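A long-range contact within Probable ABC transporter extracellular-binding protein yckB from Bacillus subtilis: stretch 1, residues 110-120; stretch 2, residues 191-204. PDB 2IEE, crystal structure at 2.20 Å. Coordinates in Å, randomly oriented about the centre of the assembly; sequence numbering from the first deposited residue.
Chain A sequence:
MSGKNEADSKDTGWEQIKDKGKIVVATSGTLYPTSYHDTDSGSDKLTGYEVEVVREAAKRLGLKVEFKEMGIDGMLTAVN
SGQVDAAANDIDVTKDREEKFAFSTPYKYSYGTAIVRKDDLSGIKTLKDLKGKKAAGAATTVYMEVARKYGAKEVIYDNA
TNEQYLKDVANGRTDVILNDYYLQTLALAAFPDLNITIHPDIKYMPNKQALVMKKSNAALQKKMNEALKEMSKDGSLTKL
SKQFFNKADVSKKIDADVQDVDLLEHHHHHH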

# COMPACT_ATOMS: atom_id res chain seq x y z
N SER A 110 6.36 -3.46 3.60
CA SER A 110 6.72 -3.72 2.23
C SER A 110 7.97 -2.93 1.87
O SER A 110 8.64 -2.36 2.74
CB SER A 110 5.56 -3.32 1.31
OG SER A 110 5.78 -3.75 -0.03
N TYR A 111 8.29 -2.94 0.58
CA TYR A 111 9.44 -2.23 0.03
C TYR A 111 9.27 -2.24 -1.49
O TYR A 111 8.45 -2.98 -2.03
CB TYR A 111 10.74 -2.93 0.45
CG TYR A 111 10.78 -4.41 0.19
CD1 TYR A 111 10.99 -4.91 -1.09
CD2 TYR A 111 10.60 -5.31 1.23
CE1 TYR A 111 11.02 -6.29 -1.32
CE2 TYR A 111 10.61 -6.69 1.01
CZ TYR A 111 10.82 -7.17 -0.27
OH TYR A 111 10.84 -8.53 -0.47
N GLY A 112 10.04 -1.40 -2.18
CA GLY A 112 9.93 -1.34 -3.62
C GLY A 112 10.77 -2.39 -4.33
O GLY A 112 11.76 -2.88 -3.79
N THR A 113 10.37 -2.74 -5.55
CA THR A 113 11.10 -3.72 -6.33
C THR A 113 11.04 -3.30 -7.79
O THR A 113 10.58 -2.20 -8.10
CB THR A 113 10.51 -5.14 -6.18
OG1 THR A 113 9.12 -5.13 -6.52
CG2 THR A 113 10.67 -5.63 -4.75
N ALA A 114 11.52 -4.16 -8.68
CA ALA A 114 11.51 -3.87 -10.10
C ALA A 114 11.07 -5.07 -10.92
O ALA A 114 11.46 -6.21 -10.65
CB ALA A 114 12.91 -3.44 -10.54
N ILE A 115 10.23 -4.82 -11.91
CA ILE A 115 9.80 -5.88 -12.80
C ILE A 115 10.63 -5.69 -14.06
O ILE A 115 10.70 -4.59 -14.61
CB ILE A 115 8.31 -5.78 -13.13
CG1 ILE A 115 7.50 -6.49 -12.04
CG2 ILE A 115 8.02 -6.40 -14.50
CD1 ILE A 115 6.00 -6.36 -12.22
N VAL A 116 11.28 -6.76 -14.49
CA VAL A 116 12.13 -6.75 -15.67
C VAL A 116 11.77 -7.98 -16.49
O VAL A 116 10.89 -8.74 -16.10
CB VAL A 116 13.62 -6.81 -15.26
CG1 VAL A 116 14.00 -5.55 -14.48
CG2 VAL A 116 13.89 -8.04 -14.40
N ARG A 117 12.44 -8.18 -17.63
CA ARG A 117 12.17 -9.36 -18.45
C ARG A 117 12.62 -10.63 -17.74
O ARG A 117 13.64 -10.63 -17.05
CB ARG A 117 12.87 -9.25 -19.80
CG ARG A 117 12.13 -8.39 -20.82
CD ARG A 117 12.91 -8.28 -22.12
NE ARG A 117 14.05 -7.39 -22.00
CZ ARG A 117 13.95 -6.07 -21.84
NH1 ARG A 117 12.75 -5.49 -21.78
NH2 ARG A 117 15.04 -5.31 -21.76
N LYS A 118 11.86 -11.71 -17.91
CA LYS A 118 12.20 -12.98 -17.29
C LYS A 118 13.41 -13.63 -17.95
O LYS A 118 14.24 -14.25 -17.27
CB LYS A 118 11.01 -13.95 -17.35
CG LYS A 118 11.28 -15.30 -16.66
CD LYS A 118 10.13 -16.28 -16.86
CE LYS A 118 8.85 -15.78 -16.21
NZ LYS A 118 7.70 -16.69 -16.49
N ASP A 119 13.54 -13.49 -19.27
CA ASP A 119 14.65 -14.11 -19.98
C ASP A 119 16.04 -13.49 -19.78
O ASP A 119 17.02 -14.21 -19.70
CB ASP A 119 14.35 -14.22 -21.48
CG ASP A 119 14.11 -12.88 -22.14
OD1 ASP A 119 14.18 -11.83 -21.46
OD2 ASP A 119 13.85 -12.88 -23.36
N ASP A 120 16.13 -12.16 -19.70
CA ASP A 120 17.45 -11.54 -19.50
C ASP A 120 17.47 -10.49 -18.39
O ASP A 120 18.45 -9.75 -18.24
CB ASP A 120 17.98 -10.93 -20.80
CG ASP A 120 17.04 -9.88 -21.39
OD1 ASP A 120 16.14 -9.40 -20.68
OD2 ASP A 120 17.22 -9.54 -22.58
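Stretch 2 191-204: FPDLNITIHPDIKY

At the apolar centre Ile115 and Ile198 form a non-hydrogen-bonded antiparallel pair, CA to CA 4.4 Å, with their side chains on the same face of the sheet. Stretch 2 pairs antiparallel with the strand 110-116 of stretch 1 through Thr197, Ile198 and Tyr204, and the two stretches bury 954 Å² between them, both sides summed. Ile115 CG1 lies 4.2 Å from Ile198 CG1, and Ile115 CG2 lies 4.0 Å from Ile196 CB. Farther along, Thr113 CB packs on Ile198 CG2 at 3.9 Å, and Ala114 CB reaches Ile202 CG2 at 4.4 Å. Val116 and Thr197 point to the other face, where Val116 CG2 lies 4.2 Å from Thr197 CG2 and 4.2 Å from His199 CB.

The extended backbones are tied around this core. Val116 N donates to Thr197 O (2.9 Å) and Thr197 N to Val116 O (2.9 Å), closing the ring of a hydrogen-bonded pair; His199 N donates to Ala114 O at 2.7 Å, almost linearly. CA-H...O contacts fill in between, from Ile115 CA to Thr197 O (3.2 Å) and from Ile198 CA to Ala114 O (3.4 Å).

Beyond His199 the direct pairing is interrupted. A water bridges the gap: it accepts from Ala114 N (2.9 Å) and donates to His199 O (2.8 Å) and Ile202 O (2.6 Å), so this part of stretch 2 remains linked to the strand. Within stretch 2, Asp201 N donates to His199 ND1 (2.9 Å). Pairing resumes at Gly112 and Tyr204, with Gly112 N to Tyr204 O at 2.8 Å and Tyr204 N to Gly112 O at 3.2 Å. The Tyr204 side chain, chi1 p, folds its ring over Gly112: Gly112 CA is 3.8 Å from the ring centroid, 21° off the normal. An ideal CB on Gly112 would come within 2.4 Å of Tyr204 CE2, so the absent side chain makes room for the ring. Tyr204 OH then donates to Thr113 O at 2.7 Å. Tyr111 CE1 meets Lys203 CG obliquely at 3.9 Å.

At the opposite end the contact turns polar as stretch 1 leaves its strand. Arg117 CA approaches Asn195 O at 3.4 Å, and Lys118 N makes a weak hydrogen bond to Asn195 O (3.4 Å). The Asn195 side chain, chi1 t, brings its amide to the exposed loop: Asn195 OD1 accepts from Asp119 N (2.9 Å), while Asn195 ND2 gives a weak hydrogen bond to Asp119 OD1 (3.2 Å). Lys118 extends along stretch 2, its CE 3.5 Å from Ile196 O.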

# COMPACT_ATOMS: atom_id res chain seq x y z
N PHE A 191 -0.40 -12.37 -14.96
CA PHE A 191 0.10 -12.75 -16.27
C PHE A 191 1.30 -13.68 -16.14
O PHE A 191 2.42 -13.31 -16.51
CB PHE A 191 0.51 -11.49 -17.05
CG PHE A 191 -0.55 -10.43 -17.09
CD1 PHE A 191 -0.70 -9.53 -16.04
CD2 PHE A 191 -1.42 -10.34 -18.18
CE1 PHE A 191 -1.69 -8.55 -16.07
CE2 PHE A 191 -2.42 -9.37 -18.22
CZ PHE A 191 -2.55 -8.47 -17.17
N PRO A 192 1.07 -14.91 -15.65
CA PRO A 192 2.11 -15.92 -15.45
C PRO A 192 2.83 -16.43 -16.70
O PRO A 192 3.85 -17.11 -16.60
CB PRO A 192 1.37 -17.03 -14.72
CG PRO A 192 -0.00 -16.96 -15.34
CD PRO A 192 -0.27 -15.47 -15.38
N ASP A 193 2.31 -16.09 -17.87
CA ASP A 193 2.90 -16.54 -19.13
C ASP A 193 3.71 -15.45 -19.84
O ASP A 193 4.37 -15.71 -20.84
CB ASP A 193 1.78 -17.00 -20.07
CG ASP A 193 0.80 -15.89 -20.39
OD1 ASP A 193 0.45 -15.13 -19.46
OD2 ASP A 193 0.38 -15.79 -21.56
N LEU A 194 3.65 -14.23 -19.31
CA LEU A 194 4.34 -13.09 -19.90
C LEU A 194 5.83 -13.12 -19.56
O LEU A 194 6.22 -13.64 -18.51
CB LEU A 194 3.70 -11.80 -19.40
CG LEU A 194 3.47 -10.65 -20.38
CD1 LEU A 194 2.86 -11.16 -21.69
CD2 LEU A 194 2.56 -9.63 -19.73
N ASN A 195 6.66 -12.55 -20.43
CA ASN A 195 8.09 -12.53 -20.18
C ASN A 195 8.47 -11.41 -19.21
O ASN A 195 9.14 -10.45 -19.59
CB ASN A 195 8.87 -12.37 -21.49
CG ASN A 195 10.37 -12.24 -21.27
OD1 ASN A 195 10.93 -12.90 -20.39
ND2 ASN A 195 11.02 -11.41 -22.07
N ILE A 196 8.02 -11.55 -17.97
CA ILE A 196 8.31 -10.58 -16.92
C ILE A 196 8.52 -11.32 -15.61
O ILE A 196 8.09 -12.46 -15.44
CB ILE A 196 7.13 -9.59 -16.70
CG1 ILE A 196 5.90 -10.36 -16.21
CG2 ILE A 196 6.84 -8.82 -17.98
CD1 ILE A 196 4.72 -9.46 -15.83
N THR A 197 9.20 -10.67 -14.68
CA THR A 197 9.45 -11.25 -13.37
C THR A 197 9.93 -10.12 -12.48
O THR A 197 10.27 -9.05 -12.97
CB THR A 197 10.55 -12.34 -13.44
OG1 THR A 197 10.71 -12.93 -12.14
CG2 THR A 197 11.87 -11.72 -13.87
N ILE A 198 9.93 -10.36 -11.18
CA ILE A 198 10.41 -9.37 -10.23
C ILE A 198 11.90 -9.64 -10.10
O ILE A 198 12.30 -10.78 -9.89
CB ILE A 198 9.72 -9.54 -8.86
CG1 ILE A 198 8.22 -9.25 -9.01
CG2 ILE A 198 10.37 -8.64 -7.83
CD1 ILE A 198 7.41 -9.34 -7.73
N HIS A 199 12.72 -8.61 -10.27
CA HIS A 199 14.16 -8.79 -10.17
C HIS A 199 14.50 -9.34 -8.79
O HIS A 199 14.09 -8.79 -7.78
CB HIS A 199 14.90 -7.47 -10.41
CG HIS A 199 16.37 -7.64 -10.63
ND1 HIS A 199 17.23 -8.03 -9.63
CD2 HIS A 199 17.13 -7.50 -11.74
CE1 HIS A 199 18.46 -8.12 -10.11
NE2 HIS A 199 18.42 -7.81 -11.40
N PRO A 200 15.27 -10.44 -8.73
CA PRO A 200 15.66 -11.08 -7.47
C PRO A 200 16.58 -10.34 -6.52
O PRO A 200 16.61 -10.66 -5.34
CB PRO A 200 16.27 -12.41 -7.94
CG PRO A 200 16.90 -12.03 -9.25
CD PRO A 200 15.82 -11.17 -9.89
N ASP A 201 17.32 -9.34 -6.99
CA ASP A 201 18.24 -8.65 -6.09
C ASP A 201 17.93 -7.21 -5.71
O ASP A 201 18.43 -6.70 -4.71
CB ASP A 201 19.66 -8.75 -6.64
CG ASP A 201 20.10 -10.18 -6.84
OD1 ASP A 201 19.97 -10.98 -5.89
OD2 ASP A 201 20.57 -10.52 -7.95
N ILE A 202 17.09 -6.55 -6.50
CA ILE A 202 16.75 -5.17 -6.22
C ILE A 202 15.61 -5.01 -5.22
O ILE A 202 14.49 -5.46 -5.46
CB ILE A 202 16.40 -4.43 -7.54
CG1 ILE A 202 17.66 -4.33 -8.41
CG2 ILE A 202 15.83 -3.06 -7.24
CD1 ILE A 202 17.40 -3.84 -9.83
N LYS A 203 15.92 -4.39 -4.09
CA LYS A 203 14.96 -4.11 -3.02
C LYS A 203 15.36 -2.74 -2.48
O LYS A 203 16.52 -2.51 -2.15
CB LYS A 203 15.06 -5.16 -1.91
CG LYS A 203 14.79 -6.61 -2.33
CD LYS A 203 15.03 -7.56 -1.15
CE LYS A 203 14.63 -9.01 -1.48
NZ LYS A 203 15.39 -9.57 -2.63
N TYR A 204 14.41 -1.82 -2.38
CA TYR A 204 14.72 -0.49 -1.90
C TYR A 204 13.57 0.19 -1.16
O TYR A 204 12.40 -0.16 -1.34
CB TYR A 204 15.12 0.41 -3.08
CG TYR A 204 14.07 0.43 -4.17
CD1 TYR A 204 13.99 -0.60 -5.10
CD2 TYR A 204 13.09 1.42 -4.20
CE1 TYR A 204 12.97 -0.65 -6.03
CE2 TYR A 204 12.05 1.37 -5.13
CZ TYR A 204 12.00 0.33 -6.04
OH TYR A 204 10.96 0.22 -6.92
O HOH W 1 13.36 -6.10 -7.68